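Local coordinates for protein YHDH (Escherichia coli, PDB 1O89) that probably catalyses, as a homodimer, the NADPH-dependent reduction of acrylyl-CoA to propanoyl-CoA, at residues A[149-154]-A[299-303]; A[155-159]-A[257-261]; A[240-246]-A[265-271]; A[249-254]-A[275-281]. All blocks are in the same frame, centred on the assembly; numbering follows the deposited sequence.

Contact 1: residues A[149-154]-A[299-303]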
loop_
_atom_site.group_PDB
_atom_site.type_symbol
_atom_site.label_atom_id
_atom_site.label_comp_id
_atom_site.label_asym_id
_atom_site.label_seq_id
_atom_site.Cartn_x
_atom_site.Cartn_y
_atom_site.Cartn_z
ATOM N N GLY A 149 17.423 -0.022 13.029
ATOM C CA GLY A 149 17.904 0.994 12.111
ATOM C C GLY A 149 17.695 0.572 10.664
ATOM O O GLY A 149 17.267 1.368 9.835
ATOM N N PHE A 150 17.986 -0.694 10.368
ATOM C CA PHE A 150 17.795 -1.256 9.035
ATOM C C PHE A 150 16.326 -1.114 8.607
ATOM O O PHE A 150 16.029 -0.733 7.475
ATOM C CB PHE A 150 18.244 -2.720 9.035
ATOM C CG PHE A 150 17.986 -3.460 7.735
ATOM C CD1 PHE A 150 18.726 -3.189 6.598
ATOM C CD2 PHE A 150 17.044 -4.465 7.675
ATOM C CE1 PHE A 150 18.500 -3.886 5.400
ATOM C CE2 PHE A 150 16.809 -5.165 6.472
ATOM C CZ PHE A 150 17.542 -4.872 5.349
ATOM N N THR A 151 15.414 -1.410 9.533
ATOM C CA THR A 151 13.979 -1.317 9.275
ATOM C C THR A 151 13.562 0.121 9.037
ATOM O O THR A 151 12.789 0.402 8.136
ATOM C CB THR A 151 13.203 -1.860 10.473
ATOM O OG1 THR A 151 13.494 -3.242 10.638
ATOM C CG2 THR A 151 11.705 -1.793 10.249
ATOM N N ALA A 152 14.051 1.027 9.890
ATOM C CA ALA A 152 13.762 2.443 9.734
ATOM C C ALA A 152 14.156 2.903 8.337
ATOM O O ALA A 152 13.372 3.573 7.659
ATOM C CB ALA A 152 14.468 3.257 10.775
ATOM N N MET A 153 15.346 2.518 7.885
ATOM C CA MET A 153 15.804 2.957 6.573
ATOM C C MET A 153 14.898 2.432 5.476
ATOM O O MET A 153 14.559 3.165 4.568
ATOM C CB MET A 153 17.238 2.518 6.296
ATOM C CG MET A 153 17.859 3.193 5.078
ATOM S SD MET A 153 18.322 4.927 5.344
ATOM C CE MET A 153 17.125 5.713 4.380
ATOM N N LEU A 154 14.497 1.171 5.565
ATOM C CA LEU A 154 13.595 0.604 4.573
ATOM C C LEU A 154 12.267 1.341 4.565
ATOM O O LEU A 154 11.638 1.460 3.518
ATOM C CB LEU A 154 13.383 -0.899 4.798
ATOM C CG LEU A 154 14.595 -1.795 4.462
ATOM C CD1 LEU A 154 14.450 -3.129 5.119
ATOM C CD2 LEU A 154 14.729 -2.007 2.957
ATOM N N ALA A 299 20.106 -0.447 1.533
ATOM C CA ALA A 299 19.661 0.193 2.760
ATOM C C ALA A 299 20.821 0.483 3.683
ATOM O O ALA A 299 20.812 1.512 4.367
ATOM C CB ALA A 299 18.622 -0.659 3.494
ATOM N N TRP A 300 21.786 -0.427 3.740
ATOM C CA TRP A 300 22.936 -0.230 4.611
ATOM C C TRP A 300 23.786 0.921 4.107
ATOM O O TRP A 300 24.329 1.669 4.909
ATOM C CB TRP A 300 23.777 -1.507 4.768
ATOM C CG TRP A 300 23.184 -2.432 5.783
ATOM C CD1 TRP A 300 22.470 -3.558 5.535
ATOM C CD2 TRP A 300 23.206 -2.276 7.208
ATOM N NE1 TRP A 300 22.057 -4.128 6.711
ATOM C CE2 TRP A 300 22.490 -3.359 7.757
ATOM C CE3 TRP A 300 23.786 -1.341 8.081
ATOM C CZ2 TRP A 300 22.332 -3.538 9.128
ATOM C CZ3 TRP A 300 23.627 -1.512 9.442
ATOM C CH2 TRP A 300 22.904 -2.610 9.957
ATOM N N GLN A 301 23.917 1.052 2.790
ATOM C CA GLN A 301 24.659 2.163 2.196
ATOM C C GLN A 301 23.982 3.496 2.539
ATOM O O GLN A 301 24.644 4.474 2.871
ATOM C CB GLN A 301 24.728 1.997 0.677
ATOM C CG GLN A 301 25.799 2.817 0.024
ATOM C CD GLN A 301 25.261 3.943 -0.851
ATOM O OE1 GLN A 301 24.235 4.575 -0.531
ATOM N NE2 GLN A 301 25.973 4.217 -1.950
ATOM N N ARG A 302 22.656 3.508 2.463
ATOM C CA ARG A 302 21.860 4.686 2.780
ATOM C C ARG A 302 21.991 5.097 4.258
ATOM O O ARG A 302 22.039 6.293 4.565
ATOM C CB ARG A 302 20.386 4.442 2.422
ATOM C CG ARG A 302 20.084 4.538 0.914
ATOM C CD ARG A 302 20.326 5.910 0.322
ATOM N NE ARG A 302 19.535 6.919 1.021
ATOM C CZ ARG A 302 18.266 7.217 0.741
ATOM N NH1 ARG A 302 17.615 6.618 -0.260
ATOM N NH2 ARG A 302 17.644 8.143 1.461
ATOM N N LEU A 303 22.073 4.113 5.156
ATOM C CA LEU A 303 22.253 4.386 6.585
ATOM C C LEU A 303 23.575 5.089 6.868
ATOM O O LEU A 303 23.657 5.936 7.745
ATOM C CB LEU A 303 22.186 3.091 7.386
ATOM C CG LEU A 303 20.772 2.584 7.606
ATOM C CD1 LEU A 303 20.768 1.078 7.825
ATOM C CD2 LEU A 303 20.159 3.311 8.770
#
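Met153 of helix 139-161 reaches across to Ala299, Arg302 and Leu303 of helix 293-306. This is a buried helix-helix crossing in a medium-chain dehydrogenase fold. The two short axes pass 9.3 Å apart at 96°, nearly perpendicular. No hydrogen bond joins the segments, so the contact rests on packing. Met153 CB lies 3.8 Å from Leu303 CG. Its CG comes to 3.5 Å from Ala299 O. SD touches Arg302 CB at 3.6 Å. The methyl CE sits over one face of the Arg302 guanidinium, near the rim. The chain leaves the helix with CG opposite the backbone N (chi1 -168°), then bends twice, which turns sulfur and methyl against the arginine at about a right angle. An alanine here is likely to open a gap beside Ala299 O and Arg302 CB and leave the guanidinium without the methyl on that face. One turn earlier in the helix, Phe150 meets Trp300. Their planes are 18° apart but slid aside, so the rings barely overlap; the closest atoms are Phe150 CD1 and Trp300 NE1 at 3.5 Å. The small Ala299 CB touches Phe150 CE1. Leu154 CD1 lies on one face of Phe150, and Leu303 CD1 on one face of Trp300. Further out, Arg302 forms salt bridges to Glu160 and Asp306. The Phe150 side chain is about 4 Å from that of Ser288, an NADP+-binding residue. Leu303 CD2 comes to 3.6 Å from Gly149 O, the carbonyl that also accepts the helical bond from Met153 N.

Contact 2: residues A[155-159]-A[257-261]; sequences CVMAL and CVAAC
Cys155, Ala158 and Leu159 pack against Cys257, Ala259 and Cys261, with no hydrogen bond across. The helix runs nearly antiparallel to the strand, at 158°, and their short axes are 7.8 Å apart. The methyl contacts come first. Ala259 CB is met by Cys155 CB at 3.8 Å and by Ala158 CB at 4.0 Å. These small side chains let the helix lie close on the sheet. The sulfur contacts flank them. Cys155 SG and Cys261 SG are 3.8 Å apart, a nonbonded distance and not a disulfide. At Cys261, chi1 of 70° places SG between the backbone N and the carbonyl carbon, facing the helix. Leu159 CD2 reaches Cys257 SG at 4.2 Å. Carbon also meets backbone oxygen: Leu159 CD2 is 3.4 Å from Cys257 O, and Ala259 CB is 3.7 Å from Cys155 O. The whole is helix-on-sheet packing of a Rossmann-type domain. Strand 256-260 lies inside the parallel sheet, bonded through its backbone to strand 233-238 on one side and strand 282-285 on the other, while helix 139-161 also packs on Ile237 and beside helix 179-190.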
loop_
_atom_site.group_PDB
_atom_site.type_symbol
_atom_site.label_atom_id
_atom_site.label_comp_id
_atom_site.label_asym_id
_atom_site.label_seq_id
_atom_site.Cartn_x
_atom_site.Cartn_y
_atom_site.Cartn_z
ATOM N N CYS A 155 11.820 1.811 5.730
ATOM C CA CYS A 155 10.593 2.610 5.786
ATOM C C CYS A 155 10.778 3.936 5.067
ATOM O O CYS A 155 9.902 4.364 4.326
ATOM C CB CYS A 155 10.140 2.858 7.216
ATOM S SG CYS A 155 9.559 1.358 8.025
ATOM N N VAL A 156 11.923 4.570 5.276
ATOM C CA VAL A 156 12.206 5.864 4.660
ATOM C C VAL A 156 12.272 5.688 3.148
ATOM O O VAL A 156 11.704 6.481 2.393
ATOM C CB VAL A 156 13.503 6.464 5.188
ATOM C CG1 VAL A 156 13.960 7.634 4.325
ATOM C CG2 VAL A 156 13.323 6.890 6.648
ATOM N N MET A 157 12.919 4.614 2.714
ATOM C CA MET A 157 13.029 4.313 1.287
ATOM C C MET A 157 11.649 4.059 0.657
ATOM O O MET A 157 11.443 4.379 -0.507
ATOM C CB MET A 157 13.933 3.097 1.075
ATOM C CG MET A 157 15.382 3.396 1.254
ATOM S SD MET A 157 16.389 1.978 1.645
ATOM C CE MET A 157 16.516 1.176 0.089
ATOM N N ALA A 158 10.731 3.465 1.422
ATOM C CA ALA A 158 9.371 3.234 0.963
ATOM C C ALA A 158 8.669 4.548 0.708
ATOM O O ALA A 158 7.985 4.687 -0.298
ATOM C CB ALA A 158 8.585 2.432 1.965
ATOM N N LEU A 159 8.835 5.503 1.623
ATOM C CA LEU A 159 8.233 6.820 1.458
ATOM C C LEU A 159 8.724 7.475 0.188
ATOM O O LEU A 159 7.919 8.019 -0.554
ATOM C CB LEU A 159 8.527 7.736 2.642
ATOM C CG LEU A 159 8.009 7.291 4.005
ATOM C CD1 LEU A 159 8.259 8.365 5.015
ATOM C CD2 LEU A 159 6.546 6.944 3.933
ATOM N N CYS A 257 1.678 8.154 1.636
ATOM C CA CYS A 257 2.149 6.797 1.852
ATOM C C CYS A 257 2.470 6.562 3.320
ATOM O O CYS A 257 3.159 7.360 3.942
ATOM C CB CYS A 257 3.406 6.536 1.015
ATOM S SG CYS A 257 4.029 4.852 1.233
ATOM N N VAL A 258 1.962 5.461 3.859
ATOM C CA VAL A 258 2.355 4.945 5.162
ATOM C C VAL A 258 3.255 3.727 4.951
ATOM O O VAL A 258 2.869 2.801 4.238
ATOM C CB VAL A 258 1.107 4.478 5.964
ATOM C CG1 VAL A 258 1.491 4.013 7.345
ATOM C CG2 VAL A 258 0.087 5.584 6.038
ATOM N N ALA A 259 4.450 3.729 5.548
ATOM C CA ALA A 259 5.296 2.534 5.621
ATOM C C ALA A 259 5.032 1.861 6.956
ATOM O O ALA A 259 5.295 2.438 7.996
ATOM C CB ALA A 259 6.737 2.901 5.508
ATOM N N ALA A 260 4.501 0.648 6.919
ATOM C CA ALA A 260 4.122 -0.087 8.116
ATOM C C ALA A 260 5.068 -1.255 8.354
ATOM O O ALA A 260 5.266 -2.072 7.460
ATOM C CB ALA A 260 2.733 -0.594 7.964
ATOM N N CYS A 261 5.628 -1.336 9.559
ATOM C CA CYS A 261 6.631 -2.348 9.883
ATOM C C CYS A 261 6.501 -3.027 11.261
ATOM O O CYS A 261 7.338 -3.852 11.596
ATOM C CB CYS A 261 8.017 -1.702 9.800
ATOM S SG CYS A 261 8.333 -0.512 11.127
#

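Contact 3: residues A[240-246]-A[265-271]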
loop_
_atom_site.group_PDB
_atom_site.type_symbol
_atom_site.label_atom_id
_atom_site.label_comp_id
_atom_site.label_asym_id
_atom_site.label_seq_id
_atom_site.Cartn_x
_atom_site.Cartn_y
_atom_site.Cartn_z
ATOM N N VAL A 240 3.330 0.509 15.199
ATOM C CA VAL A 240 2.389 0.077 16.235
ATOM C C VAL A 240 1.207 -0.725 15.703
ATOM O O VAL A 240 0.745 -1.642 16.356
ATOM C CB VAL A 240 1.955 1.260 17.202
ATOM C CG1 VAL A 240 2.179 2.609 16.594
ATOM C CG2 VAL A 240 0.507 1.117 17.736
ATOM N N GLY A 241 0.725 -0.409 14.518
ATOM C CA GLY A 241 -0.344 -1.177 13.932
ATOM C C GLY A 241 -1.640 -0.902 14.658
ATOM O O GLY A 241 -1.787 0.130 15.330
ATOM N N ASP A 242 -2.588 -1.821 14.507
ATOM C CA ASP A 242 -3.839 -1.783 15.268
ATOM C C ASP A 242 -4.587 -0.472 14.988
ATOM O O ASP A 242 -4.640 -0.044 13.840
ATOM C CB ASP A 242 -3.541 -2.000 16.759
ATOM C CG ASP A 242 -4.758 -2.451 17.545
ATOM O OD1 ASP A 242 -5.333 -3.509 17.212
ATOM O OD2 ASP A 242 -5.206 -1.810 18.515
ATOM N N LYS A 243 -5.132 0.167 16.027
ATOM C CA LYS A 243 -5.934 1.375 15.891
ATOM C C LYS A 243 -5.097 2.613 15.548
ATOM O O LYS A 243 -5.594 3.516 14.886
ATOM C CB LYS A 243 -6.743 1.632 17.175
ATOM C CG LYS A 243 -7.957 0.722 17.334
ATOM C CD LYS A 243 -8.412 0.589 18.794
ATOM C CE LYS A 243 -9.752 -0.160 18.921
ATOM N NZ LYS A 243 -10.274 -0.696 17.608
ATOM N N VAL A 244 -3.846 2.668 16.002
ATOM C CA VAL A 244 -2.977 3.811 15.696
ATOM C C VAL A 244 -2.715 3.908 14.204
ATOM O O VAL A 244 -2.717 4.996 13.640
ATOM C CB VAL A 244 -1.618 3.737 16.430
ATOM C CG1 VAL A 244 -0.603 4.750 15.832
ATOM C CG2 VAL A 244 -1.801 3.975 17.908
ATOM N N LEU A 245 -2.484 2.758 13.581
ATOM C CA LEU A 245 -2.278 2.678 12.146
ATOM C C LEU A 245 -3.567 3.066 11.415
ATOM O O LEU A 245 -3.522 3.763 10.414
ATOM C CB LEU A 245 -1.841 1.264 11.741
ATOM C CG LEU A 245 -1.688 0.972 10.230
ATOM C CD1 LEU A 245 -0.752 1.977 9.533
ATOM C CD2 LEU A 245 -1.182 -0.447 9.994
ATOM N N ALA A 246 -4.704 2.599 11.915
ATOM C CA ALA A 246 -6.004 2.925 11.312
ATOM C C ALA A 246 -6.247 4.442 11.321
ATOM O O ALA A 246 -6.662 5.012 10.321
ATOM C CB ALA A 246 -7.157 2.179 12.037
ATOM N N GLY A 265 1.127 -2.295 19.186
ATOM C CA GLY A 265 -0.204 -2.081 19.737
ATOM C C GLY A 265 -1.240 -3.147 19.416
ATOM O O GLY A 265 -2.319 -3.137 19.979
ATOM N N GLY A 266 -0.914 -4.059 18.506
ATOM C CA GLY A 266 -1.812 -5.138 18.118
ATOM C C GLY A 266 -1.555 -5.552 16.679
ATOM O O GLY A 266 -1.119 -4.732 15.882
ATOM N N PHE A 267 -1.825 -6.813 16.348
ATOM C CA PHE A 267 -1.552 -7.318 15.002
ATOM C C PHE A 267 -2.685 -7.061 13.992
ATOM O O PHE A 267 -2.463 -7.189 12.795
ATOM C CB PHE A 267 -1.172 -8.809 15.035
ATOM C CG PHE A 267 -2.339 -9.739 15.224
ATOM C CD1 PHE A 267 -2.671 -10.209 16.491
ATOM C CD2 PHE A 267 -3.089 -10.167 14.128
ATOM C CE1 PHE A 267 -3.742 -11.072 16.663
ATOM C CE2 PHE A 267 -4.153 -11.018 14.287
ATOM C CZ PHE A 267 -4.487 -11.478 15.556
ATOM N N THR A 268 -3.890 -6.729 14.466
ATOM C CA THR A 268 -5.006 -6.461 13.563
ATOM C C THR A 268 -4.900 -5.053 12.982
ATOM O O THR A 268 -4.117 -4.239 13.448
ATOM C CB THR A 268 -6.391 -6.655 14.239
ATOM O OG1 THR A 268 -6.552 -5.732 15.323
ATOM C CG2 THR A 268 -6.518 -8.041 14.882
ATOM N N LEU A 269 -5.699 -4.798 11.952
ATOM C CA LEU A 269 -5.717 -3.525 11.257
ATOM C C LEU A 269 -7.172 -3.211 10.935
ATOM O O LEU A 269 -7.653 -3.528 9.853
ATOM C CB LEU A 269 -4.872 -3.597 9.981
ATOM C CG LEU A 269 -4.848 -2.357 9.076
ATOM C CD1 LEU A 269 -4.748 -1.076 9.898
ATOM C CD2 LEU A 269 -3.702 -2.437 8.070
ATOM N N PRO A 270 -7.887 -2.622 11.891
ATOM C CA PRO A 270 -9.301 -2.283 11.695
ATOM C C PRO A 270 -9.501 -0.936 10.978
ATOM O O PRO A 270 -9.811 0.074 11.606
ATOM C CB PRO A 270 -9.844 -2.244 13.129
ATOM C CG PRO A 270 -8.690 -1.810 13.955
ATOM C CD PRO A 270 -7.425 -2.250 13.239
ATOM N N THR A 271 -9.333 -0.940 9.664
ATOM C CA THR A 271 -9.436 0.279 8.862
ATOM C C THR A 271 -10.534 0.107 7.816
ATOM O O THR A 271 -11.355 -0.814 7.918
ATOM C CB THR A 271 -8.062 0.635 8.234
ATOM O OG1 THR A 271 -8.172 1.831 7.456
ATOM C CG2 THR A 271 -7.581 -0.423 7.237
HETATM O O HOH W 1 -8.469 3.931 9.041
#
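Asp242 meets Gly265, Gly266 and Thr268 with its side chain and backbone together. Its CB lies 3.6 Å from Gly265 O. CG follows, also near that oxygen and near Gly266 CA. At the tip the two carboxylate oxygens part. OD1 accepts a weak hydrogen bond from Thr268 OG1 at 3.2 Å. OD2 stands 3.5 Å from Gly265 O; both are acceptors, so no bond forms between them. With chi1 at -160°, CG turns from the backbone N and the carboxylate lies alongside the Thr268 side chain, both pointing the same way. The Asp242 backbone takes part too: its N gives a weak bond to Thr268 O, and its O packs against Pro270 CD. Just before it, Gly265 N donates to Val240 O at 2.9 Å. The segments belong to the Rossmann-type nucleotide-binding domain. Segment 240-246 leaves strand 233-238 and enters helix 242-250. Strand 268-272 pairs antiparallel with a strand of the second subunit, so the sheet continues across the dimer interface. Further along the helix, Leu245 CD2 touches Leu269 CD1 at 3.6 Å, and Leu245 also packs on Val273 of the second subunit. Pro270 is the centre of an inverse gamma turn, and its carbonyl O faces Ala246 CB at 3.4 Å. One water links Ala246 O with Thr271 OG1. Gly241 N is hydrogen-bonded to Asp238 OD2.

Contact 4: residues A[249-254]-A[275-281]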
loop_
_atom_site.group_PDB
_atom_site.type_symbol
_atom_site.label_atom_id
_atom_site.label_comp_id
_atom_site.label_asym_id
_atom_site.label_seq_id
_atom_site.Cartn_x
_atom_site.Cartn_y
_atom_site.Cartn_z
ATOM N N LEU A 249 -3.963 6.341 8.757
ATOM C CA LEU A 249 -4.433 6.140 7.391
ATOM C C LEU A 249 -5.579 7.077 7.028
ATOM O O LEU A 249 -5.608 7.616 5.938
ATOM C CB LEU A 249 -4.874 4.689 7.176
ATOM C CG LEU A 249 -3.753 3.676 6.948
ATOM C CD1 LEU A 249 -4.287 2.274 7.174
ATOM C CD2 LEU A 249 -3.140 3.823 5.551
ATOM N N ALA A 250 -6.521 7.261 7.951
ATOM C CA ALA A 250 -7.642 8.165 7.739
ATOM C C ALA A 250 -7.209 9.640 7.736
ATOM O O ALA A 250 -7.952 10.503 7.265
ATOM C CB ALA A 250 -8.696 7.932 8.787
ATOM N N GLN A 251 -6.003 9.911 8.239
ATOM C CA GLN A 251 -5.421 11.262 8.264
ATOM C C GLN A 251 -4.436 11.537 7.118
ATOM O O GLN A 251 -3.909 12.634 7.021
ATOM C CB GLN A 251 -4.686 11.502 9.592
ATOM C CG GLN A 251 -5.580 11.628 10.800
ATOM C CD GLN A 251 -4.797 11.783 12.097
ATOM O OE1 GLN A 251 -3.690 11.238 12.254
ATOM N NE2 GLN A 251 -5.373 12.496 13.032
ATOM N N MET A 252 -4.176 10.549 6.265
ATOM C CA MET A 252 -3.223 10.719 5.161
ATOM C C MET A 252 -3.738 11.698 4.089
ATOM O O MET A 252 -4.890 11.629 3.666
ATOM C CB MET A 252 -2.925 9.378 4.506
ATOM C CG MET A 252 -2.236 8.355 5.405
ATOM S SD MET A 252 -0.716 8.955 6.245
ATOM C CE MET A 252 0.156 9.568 4.786
ATOM N N ASN A 253 -2.870 12.625 3.687
ATOM C CA ASN A 253 -3.074 13.463 2.510
ATOM C C ASN A 253 -3.356 12.606 1.301
ATOM O O ASN A 253 -2.911 11.464 1.243
ATOM C CB ASN A 253 -1.813 14.264 2.182
ATOM C CG ASN A 253 -1.569 15.416 3.143
ATOM O OD1 ASN A 253 -2.401 15.717 4.016
ATOM N ND2 ASN A 253 -0.431 16.080 2.974
ATOM N N TYR A 254 -4.060 13.179 0.331
ATOM C CA TYR A 254 -4.217 12.568 -0.979
ATOM C C TYR A 254 -2.852 12.206 -1.574
ATOM O O TYR A 254 -1.983 13.065 -1.718
ATOM C CB TYR A 254 -4.950 13.527 -1.928
ATOM C CG TYR A 254 -5.413 12.854 -3.184
ATOM C CD1 TYR A 254 -4.526 12.602 -4.228
ATOM C CD2 TYR A 254 -6.735 12.440 -3.326
ATOM C CE1 TYR A 254 -4.947 11.966 -5.389
ATOM C CE2 TYR A 254 -7.163 11.805 -4.474
ATOM C CZ TYR A 254 -6.264 11.573 -5.505
ATOM O OH TYR A 254 -6.678 10.942 -6.647
ATOM N N PRO A 275 -9.564 5.714 2.590
ATOM C CA PRO A 275 -8.290 6.369 2.281
ATOM C C PRO A 275 -7.711 5.861 0.971
ATOM O O PRO A 275 -7.165 6.628 0.183
ATOM C CB PRO A 275 -7.393 5.977 3.467
ATOM C CG PRO A 275 -8.344 5.691 4.598
ATOM C CD PRO A 275 -9.568 5.131 3.945
ATOM N N PHE A 276 -7.878 4.569 0.717
ATOM C CA PHE A 276 -7.334 3.958 -0.488
ATOM C C PHE A 276 -8.080 4.368 -1.764
ATOM O O PHE A 276 -7.466 4.868 -2.705
ATOM C CB PHE A 276 -7.280 2.441 -0.300
ATOM C CG PHE A 276 -6.460 2.037 0.889
ATOM C CD1 PHE A 276 -5.091 2.128 0.843
ATOM C CD2 PHE A 276 -7.066 1.646 2.082
ATOM C CE1 PHE A 276 -4.305 1.785 1.951
ATOM C CE2 PHE A 276 -6.301 1.306 3.185
ATOM C CZ PHE A 276 -4.907 1.382 3.117
ATOM N N ILE A 277 -9.396 4.205 -1.784
ATOM C CA ILE A 277 -10.135 4.335 -3.019
ATOM C C ILE A 277 -10.534 5.779 -3.310
ATOM O O ILE A 277 -10.768 6.114 -4.455
ATOM C CB ILE A 277 -11.372 3.355 -3.077
ATOM C CG1 ILE A 277 -12.527 3.823 -2.184
ATOM C CG2 ILE A 277 -10.921 1.940 -2.730
ATOM C CD1 ILE A 277 -13.843 3.069 -2.429
ATOM N N LEU A 278 -10.610 6.615 -2.278
ATOM C CA LEU A 278 -10.972 8.017 -2.440
ATOM C C LEU A 278 -9.780 8.970 -2.287
ATOM O O LEU A 278 -9.860 10.104 -2.722
ATOM C CB LEU A 278 -12.087 8.417 -1.456
ATOM C CG LEU A 278 -13.514 7.896 -1.647
ATOM C CD1 LEU A 278 -14.491 8.660 -0.731
ATOM C CD2 LEU A 278 -13.999 7.978 -3.116
ATOM N N ARG A 279 -8.688 8.511 -1.684
ATOM C CA ARG A 279 -7.511 9.358 -1.470
ATOM C C ARG A 279 -6.225 8.801 -2.064
ATOM O O ARG A 279 -5.164 9.370 -1.860
ATOM C CB ARG A 279 -7.331 9.673 0.026
ATOM C CG ARG A 279 -8.386 10.673 0.557
ATOM C CD ARG A 279 -8.234 10.996 2.040
ATOM N NE ARG A 279 -9.166 12.021 2.526
ATOM C CZ ARG A 279 -9.319 12.344 3.808
ATOM N NH1 ARG A 279 -8.612 11.731 4.752
ATOM N NH2 ARG A 279 -10.177 13.293 4.154
ATOM N N ASN A 280 -6.306 7.712 -2.816
ATOM C CA ASN A 280 -5.123 7.161 -3.491
ATOM C C ASN A 280 -3.930 6.943 -2.553
ATOM O O ASN A 280 -2.791 7.148 -2.944
ATOM C CB ASN A 280 -4.700 8.073 -4.659
ATOM C CG ASN A 280 -4.200 7.285 -5.873
ATOM O OD1 ASN A 280 -4.984 6.840 -6.689
ATOM N ND2 ASN A 280 -2.894 7.104 -5.973
ATOM N N VAL A 281 -4.209 6.503 -1.336
ATOM C CA VAL A 281 -3.181 6.272 -0.321
ATOM C C VAL A 281 -2.540 4.898 -0.519
ATOM O O VAL A 281 -3.222 3.929 -0.854
ATOM C CB VAL A 281 -3.793 6.389 1.124
ATOM C CG1 VAL A 281 -2.919 5.741 2.188
ATOM C CG2 VAL A 281 -4.028 7.837 1.457
HETATM O O HOH W 2 -6.618 9.352 4.271
HETATM O O HOH W 3 -4.970 9.574 -8.312
#
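The Tyr254 ring carries Arg279 O over one face, 3.7 Å above the plane and toward the rim. Asn280 CB makes an off-centre CH-pi contact, 4.3 Å from the Tyr254 ring centroid. The planes of the ring and the Asn280 amide are 19° apart. Tyr254 OH and Asn280 OD1 share a water, weakly on the Asn280 side. Tyr254 OH also bonds Asp287 OD2 of the second subunit, and Asn280 OD1 bonds the backbone N of that residue. A leucine in place of Tyr254 would probably leave that carboxylate without its hydroxyl partner and strip the ring from beside Asn280. The Arg279 guanidinium uses its edge. NH1 is bonded chiefly to Glu229 O. It also gives a weak bond to Ala250 O at 2.9 Å and one to a water that donates to Leu249 O and Met252 O. The chain, extended from CG to NE (chi2 180°), carries NH1 there. The rest is apolar. Leu249 CD2 meets Phe276 CZ and Val281 CG1, each at 3.9 Å, and Met252 CB meets Val281 CG2 at 3.6 Å. The contact joins the end of helix 242-250 and strand 252-253 to helix 274-279. Leu249 and Met252 pack on Val258 of strand 256-260, and Phe276 packs on Leu283 of the second subunit.

Overall arrangement
Contacts 1 and 2 share helix 139-161, with centres about 12 Å apart; Thr151 CG2 touches Cys261 SG at 3.7 Å. On the other side of strand 256-260, Val258 links contact 2 to contacts 3 and 4. Its CG1 meets Leu245 CD1 of contact 3 at 3.7 Å, and its CG2 meets Met252 SD of contact 4 at 3.5 Å. Contacts 3 and 4 share helix 242-250, and their centres are about 16 Å apart. Contacts 2, 3 and 4 all touch the second subunit. Contact 1 lies farther off, about 24 Å from contact 3 between centres. Contacts 1 and 2 adjoin the NADP+ site: the Cys261 side chain is about 4 Å from that of Val180. Contact 4 contains NADP+-binding Ile277, which packs on Cys261 of the second subunit.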